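Local coordinates for protein secretory pathway GDP dissociation inhibitor (Saccharomyces cerevisiae, PDB 2BCG) that holds Rab GTPases such as Sec4 in their GDP-bound form by slowing nucleotide release, and extracts GDP-bound Ypt7 from vacuolar membranes, at residues Leu30-Lys35 with Ala253-Thr258. Residues are numbered along the deposited sequence; the frame is centred on the assembly and turned at random.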
loop_
_atom_site.group_PDB
_atom_site.type_symbol
_atom_site.label_atom_id
_atom_site.label_comp_id
_atom_site.label_asym_id
_atom_site.label_seq_id
_atom_site.Cartn_x
_atom_site.Cartn_y
_atom_site.Cartn_z
ATOM N N LEU A 30 1.493 6.563 -15.339
ATOM C CA LEU A 30 2.007 6.611 -16.707
ATOM C C LEU A 30 1.360 5.542 -17.600
ATOM O O LEU A 30 1.074 5.819 -18.752
ATOM C CB LEU A 30 3.513 6.480 -16.691
ATOM C CG LEU A 30 4.217 7.709 -16.071
ATOM C CD1 LEU A 30 5.666 7.383 -15.766
ATOM C CD2 LEU A 30 4.146 8.943 -17.041
ATOM N N SER A 31 1.096 4.340 -17.071
ATOM C CA SER A 31 0.361 3.326 -17.803
ATOM C C SER A 31 -1.043 3.864 -18.133
ATOM O O SER A 31 -1.521 3.725 -19.285
ATOM C CB SER A 31 0.299 2.008 -17.025
ATOM O OG SER A 31 1.568 1.365 -17.058
ATOM N N VAL A 32 -1.689 4.484 -17.144
ATOM C CA VAL A 32 -3.013 5.101 -17.382
ATOM C C VAL A 32 -2.957 6.164 -18.493
ATOM O O VAL A 32 -3.910 6.268 -19.289
ATOM C CB VAL A 32 -3.613 5.685 -16.075
ATOM C CG1 VAL A 32 -4.847 6.567 -16.379
ATOM C CG2 VAL A 32 -4.014 4.551 -15.161
ATOM N N ASP A 33 -1.879 6.935 -18.529
ATOM C CA ASP A 33 -1.677 7.960 -19.580
ATOM C C ASP A 33 -1.510 7.312 -20.979
ATOM O O ASP A 33 -1.522 8.023 -21.990
ATOM C CB ASP A 33 -0.391 8.757 -19.324
ATOM C CG ASP A 33 -0.530 9.845 -18.255
ATOM O OD1 ASP A 33 0.541 10.290 -17.776
ATOM O OD2 ASP A 33 -1.661 10.263 -17.906
ATOM N N GLY A 34 -1.364 5.985 -21.048
ATOM C CA GLY A 34 -1.139 5.301 -22.333
ATOM C C GLY A 34 0.307 4.947 -22.640
ATOM O O GLY A 34 0.590 4.466 -23.744
ATOM N N LYS A 35 1.225 5.155 -21.682
ATOM C CA LYS A 35 2.630 4.851 -21.881
ATOM C C LYS A 35 2.857 3.341 -21.704
ATOM O O LYS A 35 2.138 2.683 -20.941
ATOM C CB LYS A 35 3.510 5.648 -20.916
ATOM C CG LYS A 35 3.409 7.180 -21.024
ATOM C CD LYS A 35 3.871 7.626 -22.406
ATOM C CE LYS A 35 3.662 9.121 -22.646
ATOM N NZ LYS A 35 3.609 9.414 -24.128
ATOM N N ALA A 253 -0.318 -2.770 -14.358
ATOM C CA ALA A 253 -0.450 -4.021 -15.165
ATOM C C ALA A 253 -1.747 -4.012 -15.976
ATOM O O ALA A 253 -1.773 -4.396 -17.143
ATOM C CB ALA A 253 -0.395 -5.234 -14.239
ATOM N N ILE A 254 -2.827 -3.537 -15.366
ATOM C CA ILE A 254 -4.107 -3.482 -16.071
ATOM C C ILE A 254 -3.986 -2.613 -17.315
ATOM O O ILE A 254 -4.553 -2.924 -18.374
ATOM C CB ILE A 254 -5.220 -2.944 -15.127
ATOM C CG1 ILE A 254 -5.582 -4.020 -14.107
ATOM C CG2 ILE A 254 -6.455 -2.511 -15.913
ATOM C CD1 ILE A 254 -6.313 -3.516 -12.920
ATOM N N TYR A 255 -3.276 -1.502 -17.173
ATOM C CA TYR A 255 -3.149 -0.550 -18.266
ATOM C C TYR A 255 -1.952 -0.803 -19.152
ATOM O O TYR A 255 -1.567 0.067 -19.932
ATOM C CB TYR A 255 -3.163 0.897 -17.746
ATOM C CG TYR A 255 -4.554 1.344 -17.401
ATOM C CD1 TYR A 255 -5.327 2.054 -18.336
ATOM C CD2 TYR A 255 -5.117 1.043 -16.164
ATOM C CE1 TYR A 255 -6.610 2.486 -18.013
ATOM C CE2 TYR A 255 -6.409 1.463 -15.833
ATOM C CZ TYR A 255 -7.160 2.171 -16.768
ATOM O OH TYR A 255 -8.449 2.608 -16.429
ATOM N N GLY A 256 -1.385 -1.997 -19.062
ATOM C CA GLY A 256 -0.415 -2.431 -20.048
ATOM C C GLY A 256 0.997 -2.650 -19.520
ATOM O O GLY A 256 1.874 -3.032 -20.279
ATOM N N GLY A 257 1.233 -2.363 -18.242
ATOM C CA GLY A 257 2.559 -2.474 -17.647
ATOM C C GLY A 257 3.064 -3.913 -17.572
ATOM O O GLY A 257 2.260 -4.849 -17.421
ATOM N N THR A 258 4.384 -4.088 -17.672
ATOM C CA THR A 258 5.027 -5.403 -17.578
ATOM C C THR A 258 5.941 -5.422 -16.357
ATOM O O THR A 258 6.702 -4.473 -16.138
ATOM C CB THR A 258 5.865 -5.656 -18.851
ATOM O OG1 THR A 258 4.996 -5.631 -19.983
ATOM C CG2 THR A 258 6.566 -7.030 -18.833
HETATM O O HOH W 1 -0.451 1.860 -21.659
#
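V32 lays one methyl over a face of the Y255 ring: CG2 stands 3.9 Å from the ring centroid and only 13° off its normal, a CH-pi contact. The first torsion of V32 (chi1 169°) sets CG1 anti to the backbone N and leaves CG2 beside that N, where it meets the ring. A branched valine suits the spot because its methyls are fixed close to the helix backbone, while the flat tyrosine offers an apolar face to CG2. An alanine in place of Y255 would probably leave the CG2 methyl of V32 without its aromatic cover and open a gap beside the helix end.

Nearer the backbones, S31 CB lies 3.7 Å from Y255 CB, a close approach that a small residue permits. The hydroxyl of S31, turned back beside its own N, shares a hydrogen bond with the hydroxyl of S252 and bonds weakly to S27 O, so a buried polar group finds its partners within the two helices.

Both helices, 21-32 and 243-254, stop here in Schellman motifs, with G34 and G256 at positive phi; a CB at either position would collide with the carbonyl O of the residue before, so glycine is called for. Each segment then leads into a strand of a parallel sheet consistent with the Rossmann-like fold of its clan, 37-40 lying next to 258-260, with T258 bonded through its backbone to V37 and H39.

No direct hydrogen bond crosses between the segments, but a water bridges the two turns, hydrogen-bonded to K35 O at 2.8 Å and to Y255 O at 2.7 Å. Residues 253-258 belong to the region that interacts with Ypt1, and the bound partner protein packs an apolar side chain on Y255.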